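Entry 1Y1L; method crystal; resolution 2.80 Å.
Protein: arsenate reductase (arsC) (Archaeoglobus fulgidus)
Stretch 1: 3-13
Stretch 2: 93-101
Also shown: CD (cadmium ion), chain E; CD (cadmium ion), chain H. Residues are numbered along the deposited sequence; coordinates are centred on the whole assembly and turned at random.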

# COMPACT_ATOMS: atom_id res chain seq x y z
N LEU A 3 15.65 10.32 -1.57
CA LEU A 3 14.79 11.27 -0.85
C LEU A 3 14.38 10.66 0.48
O LEU A 3 13.77 9.58 0.52
CB LEU A 3 13.53 11.63 -1.63
CG LEU A 3 12.85 12.97 -1.33
CD1 LEU A 3 11.53 13.09 -2.07
CD2 LEU A 3 12.58 13.13 0.12
N PHE A 4 14.72 11.35 1.56
CA PHE A 4 14.35 10.90 2.90
C PHE A 4 13.11 11.68 3.31
O PHE A 4 13.16 12.91 3.47
CB PHE A 4 15.48 11.17 3.87
CG PHE A 4 16.73 10.41 3.57
CD1 PHE A 4 17.71 10.96 2.76
CD2 PHE A 4 16.94 9.17 4.14
CE1 PHE A 4 18.90 10.27 2.51
CE2 PHE A 4 18.12 8.46 3.90
CZ PHE A 4 19.11 9.02 3.08
N VAL A 5 11.98 10.99 3.43
CA VAL A 5 10.76 11.67 3.81
C VAL A 5 10.14 11.07 5.06
O VAL A 5 10.16 9.86 5.26
CB VAL A 5 9.75 11.74 2.63
CG1 VAL A 5 10.00 10.62 1.65
CG2 VAL A 5 8.30 11.68 3.12
N CYS A 6 9.72 11.95 5.95
CA CYS A 6 9.06 11.55 7.18
C CYS A 6 7.81 12.43 7.26
O CYS A 6 7.45 13.11 6.28
CB CYS A 6 9.97 11.73 8.41
SG CYS A 6 9.85 13.36 9.19
N ILE A 7 7.10 12.39 8.38
CA ILE A 7 5.89 13.19 8.49
C ILE A 7 6.19 14.68 8.52
O ILE A 7 6.17 15.34 7.50
CB ILE A 7 5.09 12.85 9.75
CG1 ILE A 7 4.64 11.39 9.74
CG2 ILE A 7 3.89 13.77 9.88
CD1 ILE A 7 3.96 10.98 11.03
N HIS A 8 6.45 15.19 9.71
CA HIS A 8 6.70 16.60 9.91
C HIS A 8 8.01 17.22 9.36
O HIS A 8 8.09 18.43 9.18
CB HIS A 8 6.41 16.93 11.38
CG HIS A 8 7.16 16.06 12.37
ND1 HIS A 8 7.64 16.56 13.56
CD2 HIS A 8 7.51 14.76 12.34
CE1 HIS A 8 8.29 15.60 14.20
NE2 HIS A 8 8.21 14.50 13.49
N ASN A 9 8.99 16.38 8.99
CA ASN A 9 10.28 16.86 8.43
C ASN A 9 11.01 17.94 9.23
O ASN A 9 11.20 19.07 8.77
CB ASN A 9 10.10 17.35 6.98
CG ASN A 9 11.41 17.88 6.37
OD1 ASN A 9 11.39 18.72 5.47
ND2 ASN A 9 12.55 17.42 6.89
N THR A 10 11.50 17.57 10.41
CA THR A 10 12.18 18.54 11.25
C THR A 10 13.47 17.97 11.83
O THR A 10 14.44 18.70 12.05
CB THR A 10 11.24 19.01 12.39
OG1 THR A 10 10.09 19.67 11.84
CG2 THR A 10 11.94 19.96 13.29
N ALA A 11 13.50 16.65 12.04
CA ALA A 11 14.67 16.00 12.62
C ALA A 11 15.26 14.85 11.79
O ALA A 11 16.22 15.05 11.05
CB ALA A 11 14.33 15.51 14.01
N ARG A 12 14.71 13.65 11.98
CA ARG A 12 15.18 12.44 11.29
C ARG A 12 15.40 12.63 9.79
O ARG A 12 16.43 12.26 9.25
CB ARG A 12 14.19 11.29 11.52
CG ARG A 12 13.83 11.12 12.97
CD ARG A 12 13.41 9.70 13.31
NE ARG A 12 12.08 9.34 12.81
CZ ARG A 12 10.96 10.01 13.04
NH1 ARG A 12 9.81 9.57 12.55
NH2 ARG A 12 10.98 11.15 13.73
N SER A 13 14.39 13.17 9.13
CA SER A 13 14.46 13.41 7.70
C SER A 13 15.75 14.14 7.43
O SER A 13 16.59 13.70 6.64
CB SER A 13 13.29 14.29 7.30
OG SER A 13 12.15 13.96 8.08
N ARG A 93 11.25 1.47 3.78
CA ARG A 93 10.64 1.93 5.02
C ARG A 93 11.54 1.70 6.22
O ARG A 93 11.97 0.58 6.48
CB ARG A 93 9.31 1.22 5.23
CG ARG A 93 8.31 1.48 4.13
CD ARG A 93 7.05 0.67 4.32
NE ARG A 93 6.03 0.97 3.31
CZ ARG A 93 5.20 0.07 2.80
NH1 ARG A 93 4.30 0.45 1.88
NH2 ARG A 93 5.25 -1.21 3.18
N TRP A 94 11.85 2.77 6.95
CA TRP A 94 12.69 2.64 8.13
C TRP A 94 11.88 2.98 9.36
O TRP A 94 11.40 4.10 9.49
CB TRP A 94 13.87 3.60 8.07
CG TRP A 94 14.86 3.27 7.03
CD1 TRP A 94 14.84 2.21 6.18
CD2 TRP A 94 16.03 4.03 6.70
NE1 TRP A 94 15.91 2.27 5.33
CE2 TRP A 94 16.65 3.38 5.63
CE3 TRP A 94 16.60 5.20 7.21
CZ2 TRP A 94 17.82 3.86 5.04
CZ3 TRP A 94 17.75 5.68 6.64
CH2 TRP A 94 18.35 5.01 5.56
N HIS A 95 11.72 2.02 10.25
CA HIS A 95 10.98 2.28 11.47
C HIS A 95 11.98 2.87 12.48
O HIS A 95 12.84 2.17 13.02
CB HIS A 95 10.36 0.99 11.98
CG HIS A 95 9.41 0.36 11.00
ND1 HIS A 95 8.20 0.92 10.67
CD2 HIS A 95 9.51 -0.78 10.28
CE1 HIS A 95 7.58 0.15 9.79
NE2 HIS A 95 8.35 -0.89 9.54
N ILE A 96 11.89 4.18 12.66
CA ILE A 96 12.78 4.90 13.55
C ILE A 96 12.03 5.71 14.60
O ILE A 96 11.13 6.50 14.29
CB ILE A 96 13.70 5.84 12.75
CG1 ILE A 96 14.53 5.02 11.76
CG2 ILE A 96 14.61 6.61 13.68
CD1 ILE A 96 15.41 5.85 10.85
N GLU A 97 12.43 5.51 15.85
CA GLU A 97 11.85 6.18 17.02
C GLU A 97 11.80 7.67 16.81
O GLU A 97 12.79 8.28 16.42
CB GLU A 97 12.70 5.86 18.25
CG GLU A 97 12.37 6.65 19.51
CD GLU A 97 13.16 6.17 20.71
OE1 GLU A 97 12.62 6.21 21.83
OE2 GLU A 97 14.33 5.76 20.53
N ASN A 98 10.65 8.26 17.07
CA ASN A 98 10.45 9.69 16.91
C ASN A 98 11.09 10.39 18.11
O ASN A 98 10.58 10.28 19.23
CB ASN A 98 8.96 9.97 16.87
CG ASN A 98 8.65 11.34 16.37
OD1 ASN A 98 9.55 12.16 16.17
ND2 ASN A 98 7.38 11.61 16.15
N PRO A 99 12.22 11.11 17.90
CA PRO A 99 12.90 11.80 19.01
C PRO A 99 12.16 13.02 19.53
O PRO A 99 12.38 13.44 20.66
CB PRO A 99 14.24 12.18 18.39
CG PRO A 99 13.87 12.51 17.02
CD PRO A 99 12.95 11.35 16.64
N ALA A 100 11.28 13.58 18.71
CA ALA A 100 10.51 14.78 19.06
C ALA A 100 9.98 14.86 20.48
O ALA A 100 9.17 14.03 20.90
CB ALA A 100 9.37 14.99 18.08
N GLY A 101 10.40 15.92 21.17
CA GLY A 101 9.97 16.13 22.54
C GLY A 101 10.85 15.42 23.53
O GLY A 101 11.31 16.01 24.51
CD CD E . 5.99 15.12 14.10
CD CD H . 6.37 -1.96 8.74

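No clear hydrogen bond joins the two stretches; the contact rests largely on one buried arginine, R12, whose side chain lies along the loop that follows strand 93-95. R12 points toward that loop from the first turn of its helix. Its CD packs 3.3 Å from I96 CG2 and 3.5 Å from E97 O, and one face of the guanidinium covers the backbone at N98 CA and E97 C. The m turns at chi1 and chi3 bend the chain so that NH2 reaches 3.0 Å from N98 OD1, although the geometry leaves a hydrogen bond there undecided. NE lies 3.3 Å from I96 O, but the angle is too poor for a bond. NH1 is hydrogen-bonded elsewhere in the structure. An arginine suits this place because its CD can pack against I96 while its flat end rests on the peptide backbone.

N98 OD1 accepts a weak hydrogen bond from A100 N (3.4 Å). The small A11, at the N-cap, packs its CB 4.3 Å from P99 CG, and the H8 ring edge brings CE1 4.1 Å from A100 CB. In the model the chain E cadmium ion lies 2.2 Å from H8 ND1 and 2.4 Å from H8 NE2. Farther off, between the strands, buried F4 and W94 meet obliquely, F4 CE2 to W94 CH2 at 3.8 Å.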